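Local coordinates for hemin degrading factor (Pseudomonas aeruginosa, PDB 4MF9), which binds heme and probably carries it in the cell, and acts as a heme-degrading enzyme, at residues Ala339-Pro342 / Gly343-Glu346; Arg351-Ala354 / Glu355-Lys358. All coordinates share one frame; numbering follows the deposited sequence.

Contact 1. Residues Ala339-Pro342 / Gly343-Glu346; sequences ARKP and GEPE. With HEM (protoporphyrin IX containing Fe), chain C.
R340 sets its CG far from the backbone N (chi1 157°), runs straight to CD and then bends at chi3 (112°), which brings one edge of the guanidinium to the backbone carbonyl of E344. E344 starts nearly eclipsed, CG close over its backbone N (chi1 -22°), and its otherwise extended chain is thereby thrown back over K341. The arginine bond is short: R340 NH1 lies 2.7 Å from E344 O, and the oxygen sits close to the guanidinium plane. The aliphatic part of the arginine follows the same carbonyl, with R340 CD 3.4 Å from E344 O. NH1 has a second partner in D317, and the two oxygens, E344 O and D317 OD1, should limit the rotation of the guanidinium. K341 to E344 form a type II beta turn, closed by E344 N to K341 O at 2.8 Å; G343 takes its third position with a positive phi, where type II turns commonly place glycine. The E344 side chain adds a second tie across the turn, since K341 N donates to E344 OE1 at 3.0 Å, meeting it from above the carboxylate plane. The carbon of that carboxylate rests against the lysine stem, E344 CD lying 3.3 Å from K341 CB, whereas the lysine chain coils away, leaving K341 NZ 4.8 Å from E344 OE2. On the heme side, the guanidinium edge bearing R340 NH2 faces a propionate oxygen, O1A. The modelled separation is far too short for an ion pair, so its exact geometry is doubtful, although R340 is a known heme-binding residue. P342 contributes an apolar touch, its ring atom CG standing 3.6 Å from the heme methyl CMB.

Contact 2. Residues Arg351-Ala354 / Glu355-Lys358; sequences RELA and ESFK
The C-terminal part of helix 348-355, together with the chain that leaves it, forms this contact, and all three of its hydrogen bonds end on the carbonyls of R351 and L353. E355 N donates to R351 O at 3.0 Å, an ordinary helical i to i+4 bond. The L353 carbonyl serves two donors from one residue: S356 N reaches L353 O at 3.1 Å from well above the carbonyl plane, while S356 OG donates to L353 O at 2.8 Å from much nearer that plane. The hydroxyl gets there because OG takes the crowded position between the backbone N and the carbonyl carbon (chi1 71°), folded back along the helix. F357 brings a ring edge to the same oxygen, F357 CD2 lying 3.6 Å from L353 O. Its next atom, F357 CE2, meets a leucine branch, L353 CD1, at 3.8 Å, and the two side chains run alongside each other in the same direction. Both also touch helix 247-258, and the phenylalanine ring stands nearly perpendicular to that of W323. On another flank R351 and E355 lie side by side without pairing: R351 CG is 4.2 Å from E355 CG, the guanidinium and carboxylate planes are 83° apart, and R351 NE remains 5.7 Å from E355 OE2. Each charge is answered elsewhere, R351 by E346 and E355 by R312. A354 rests on T321 of strand 320-326 and gives its carbonyl to R310 NH1 and W323 NE1. The S356 N to L353 O bond has the i to i+3 spacing of a 3-10 turn, and a serine hydroxyl bonded to a carbonyl one turn back is common in helices; this one lies against a large antiparallel sheet to which both halves of the HemS/ChuX chain contribute strands.

Contact 1 and contact 2 follow each other along the chain, their centres 18 Å apart, and a salt bridge joins them directly: E346 OE2 at the end of the loop 339-346 lies 2.9 Å from R351 NE on the helix. The same E346 oxygen also accepts from T321 OG1, so one carboxylate ties loop, helix and strand 320-326 together. Only contact 1 reaches the ligand, through R340 and P342. Contact 2 lies farther from the ligand: the R351 side chain is about 8 Å from that of R340 and about 11 Å from the heme. The polypeptide thus passes from the heme pocket, through the turn, to the helix packed on the sheet.

Contact 1. Residues Ala339-Pro342 / Gly343-Glu346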
# COMPACT_ATOMS: atom_id res chain seq x y z
N ALA A 339 17.62 3.55 3.44
CA ALA A 339 17.13 4.28 4.60
C ALA A 339 17.87 5.61 4.73
O ALA A 339 19.09 5.65 4.63
CB ALA A 339 17.30 3.43 5.85
N ARG A 340 17.13 6.67 4.98
CA ARG A 340 17.65 8.01 5.05
C ARG A 340 16.72 9.01 5.78
O ARG A 340 15.55 8.95 5.62
CB ARG A 340 17.92 8.44 3.60
CG ARG A 340 17.97 9.89 3.26
CD ARG A 340 18.09 10.04 1.74
NE ARG A 340 16.91 10.60 1.11
CZ ARG A 340 16.55 11.86 1.25
NH1 ARG A 340 17.30 12.64 1.95
NH2 ARG A 340 15.49 12.34 0.64
N LYS A 341 17.30 9.98 6.44
CA LYS A 341 16.55 11.05 7.07
C LYS A 341 16.55 12.29 6.22
O LYS A 341 17.54 12.61 5.64
CB LYS A 341 17.18 11.42 8.38
CG LYS A 341 17.00 10.39 9.44
CD LYS A 341 15.71 10.62 10.19
CE LYS A 341 15.64 11.98 10.88
NZ LYS A 341 16.98 12.48 11.31
N PRO A 342 15.48 13.02 6.20
CA PRO A 342 15.53 14.20 5.34
C PRO A 342 16.67 15.07 5.87
O PRO A 342 16.79 15.17 7.03
CB PRO A 342 14.13 14.80 5.51
CG PRO A 342 13.34 13.78 6.24
CD PRO A 342 14.31 13.02 7.07
N GLY A 343 17.52 15.55 4.99
CA GLY A 343 18.76 16.21 5.33
C GLY A 343 20.00 15.38 5.20
O GLY A 343 21.09 15.92 5.05
N GLU A 344 19.86 14.09 5.22
CA GLU A 344 20.97 13.24 4.96
C GLU A 344 20.91 12.80 3.49
O GLU A 344 19.86 12.67 2.91
CB GLU A 344 21.01 12.03 5.87
CG GLU A 344 20.27 12.12 7.18
CD GLU A 344 20.44 10.84 7.95
OE1 GLU A 344 20.16 9.77 7.43
OE2 GLU A 344 20.95 10.91 9.06
N PRO A 345 22.07 12.61 2.92
CA PRO A 345 22.21 12.02 1.60
C PRO A 345 22.00 10.53 1.71
O PRO A 345 22.06 10.04 2.82
CB PRO A 345 23.66 12.31 1.28
CG PRO A 345 24.31 12.29 2.59
CD PRO A 345 23.37 13.01 3.46
N GLU A 346 21.81 9.81 0.64
CA GLU A 346 21.61 8.39 0.74
C GLU A 346 22.92 7.75 1.12
O GLU A 346 23.94 8.35 0.98
CB GLU A 346 20.97 7.80 -0.53
CG GLU A 346 21.88 7.56 -1.73
CD GLU A 346 21.15 7.08 -2.97
OE1 GLU A 346 20.01 6.70 -2.89
OE2 GLU A 346 21.74 7.10 -4.05
CHA HEM C . 9.69 9.32 -0.22
CHB HEM C . 10.44 10.58 4.28
CHC HEM C . 6.22 12.89 4.27
CHD HEM C . 5.09 10.59 0.23
C1A HEM C . 10.29 9.54 0.98
C2A HEM C . 11.63 9.20 1.32
C3A HEM C . 11.83 9.57 2.56
C4A HEM C . 10.62 10.09 3.01
CMA HEM C . 13.11 9.39 3.33
CAA HEM C . 12.67 8.58 0.45
CBA HEM C . 14.06 9.27 0.41
CGA HEM C . 13.91 10.53 -0.36
O1A HEM C . 14.39 11.58 0.03
O2A HEM C . 13.28 10.46 -1.39
C1B HEM C . 9.32 11.34 4.60
C2B HEM C . 9.26 11.95 5.86
C3B HEM C . 8.10 12.62 5.91
C4B HEM C . 7.43 12.38 4.61
CMB HEM C . 10.31 11.90 6.92
CAB HEM C . 7.68 13.43 7.10
CBB HEM C . 6.46 13.65 7.48
C1C HEM C . 5.53 12.50 3.19
C2C HEM C . 4.29 12.97 2.82
C3C HEM C . 3.95 12.34 1.67
C4C HEM C . 5.00 11.44 1.32
CMC HEM C . 3.49 14.01 3.55
CAC HEM C . 2.71 12.53 0.94
CBC HEM C . 2.46 11.69 -0.01
C1D HEM C . 6.28 10.06 -0.26
C2D HEM C . 6.43 9.36 -1.58
C3D HEM C . 7.71 9.03 -1.68
C4D HEM C . 8.34 9.51 -0.45
CMD HEM C . 5.39 9.06 -2.64
CAD HEM C . 8.35 8.31 -2.83
CBD HEM C . 9.12 9.31 -3.69
CGD HEM C . 9.56 8.93 -5.07
O1D HEM C . 10.73 9.14 -5.32
O2D HEM C . 8.82 8.48 -5.93
NA HEM C . 9.68 10.08 2.05
NB HEM C . 8.23 11.61 3.87
NC HEM C . 5.92 11.61 2.27
ND HEM C . 7.45 10.10 0.36
FE HEM C . 7.81 10.86 1.99

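Contact 2. Residues Arg351-Ala354 / Glu355-Lys358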
# COMPACT_ATOMS: atom_id res chain seq x y z
N ARG A 351 23.55 2.72 -2.42
CA ARG A 351 23.77 3.12 -3.77
C ARG A 351 24.59 2.11 -4.49
O ARG A 351 24.31 1.80 -5.55
CB ARG A 351 24.34 4.53 -3.84
CG ARG A 351 24.80 4.93 -5.24
CD ARG A 351 25.34 6.35 -5.35
NE ARG A 351 24.44 7.38 -4.92
CZ ARG A 351 24.67 8.67 -4.89
NH1 ARG A 351 25.81 9.18 -5.33
NH2 ARG A 351 23.75 9.47 -4.44
N GLU A 352 25.58 1.55 -3.85
CA GLU A 352 26.37 0.51 -4.42
C GLU A 352 25.55 -0.73 -4.74
O GLU A 352 25.69 -1.26 -5.78
CB GLU A 352 27.53 0.17 -3.50
CG GLU A 352 28.27 -1.07 -3.95
CD GLU A 352 29.35 -1.51 -3.01
OE1 GLU A 352 30.32 -2.07 -3.49
OE2 GLU A 352 29.22 -1.29 -1.80
N LEU A 353 24.70 -1.16 -3.84
CA LEU A 353 23.85 -2.27 -4.17
C LEU A 353 22.86 -2.00 -5.27
O LEU A 353 22.73 -2.76 -6.17
CB LEU A 353 23.14 -2.76 -2.94
CG LEU A 353 22.18 -3.94 -3.06
CD1 LEU A 353 22.80 -5.13 -3.71
CD2 LEU A 353 21.65 -4.31 -1.70
N ALA A 354 22.22 -0.86 -5.21
CA ALA A 354 21.26 -0.42 -6.23
C ALA A 354 21.89 -0.34 -7.63
O ALA A 354 21.22 -0.58 -8.64
CB ALA A 354 20.67 0.92 -5.85
N GLU A 355 23.13 0.04 -7.71
CA GLU A 355 23.82 0.11 -9.00
C GLU A 355 24.56 -1.16 -9.40
O GLU A 355 24.98 -1.27 -10.47
CB GLU A 355 24.79 1.27 -9.07
CG GLU A 355 24.31 2.66 -8.71
CD GLU A 355 23.85 3.44 -9.92
OE1 GLU A 355 23.67 2.84 -10.97
OE2 GLU A 355 23.73 4.64 -9.84
N SER A 356 24.68 -2.12 -8.50
CA SER A 356 25.47 -3.32 -8.79
C SER A 356 24.85 -4.18 -9.89
O SER A 356 25.54 -4.98 -10.52
CB SER A 356 25.69 -4.15 -7.53
OG SER A 356 24.49 -4.77 -7.10
N PHE A 357 23.55 -4.00 -10.13
CA PHE A 357 22.86 -4.86 -11.08
C PHE A 357 22.89 -4.31 -12.50
O PHE A 357 22.74 -3.10 -12.71
CB PHE A 357 21.42 -5.16 -10.60
CG PHE A 357 21.37 -6.08 -9.41
CD1 PHE A 357 21.19 -7.44 -9.58
CD2 PHE A 357 21.51 -5.58 -8.13
CE1 PHE A 357 21.16 -8.29 -8.49
CE2 PHE A 357 21.48 -6.43 -7.02
CZ PHE A 357 21.30 -7.78 -7.21
N LYS A 358 23.10 -5.18 -13.48
CA LYS A 358 23.26 -4.77 -14.83
C LYS A 358 21.96 -4.37 -15.54
O LYS A 358 21.05 -5.09 -15.56
CB LYS A 358 24.04 -5.83 -15.62
CG LYS A 358 25.31 -6.29 -14.92
CD LYS A 358 26.45 -6.66 -15.87
CE LYS A 358 27.66 -7.28 -15.18
NZ LYS A 358 27.80 -6.87 -13.78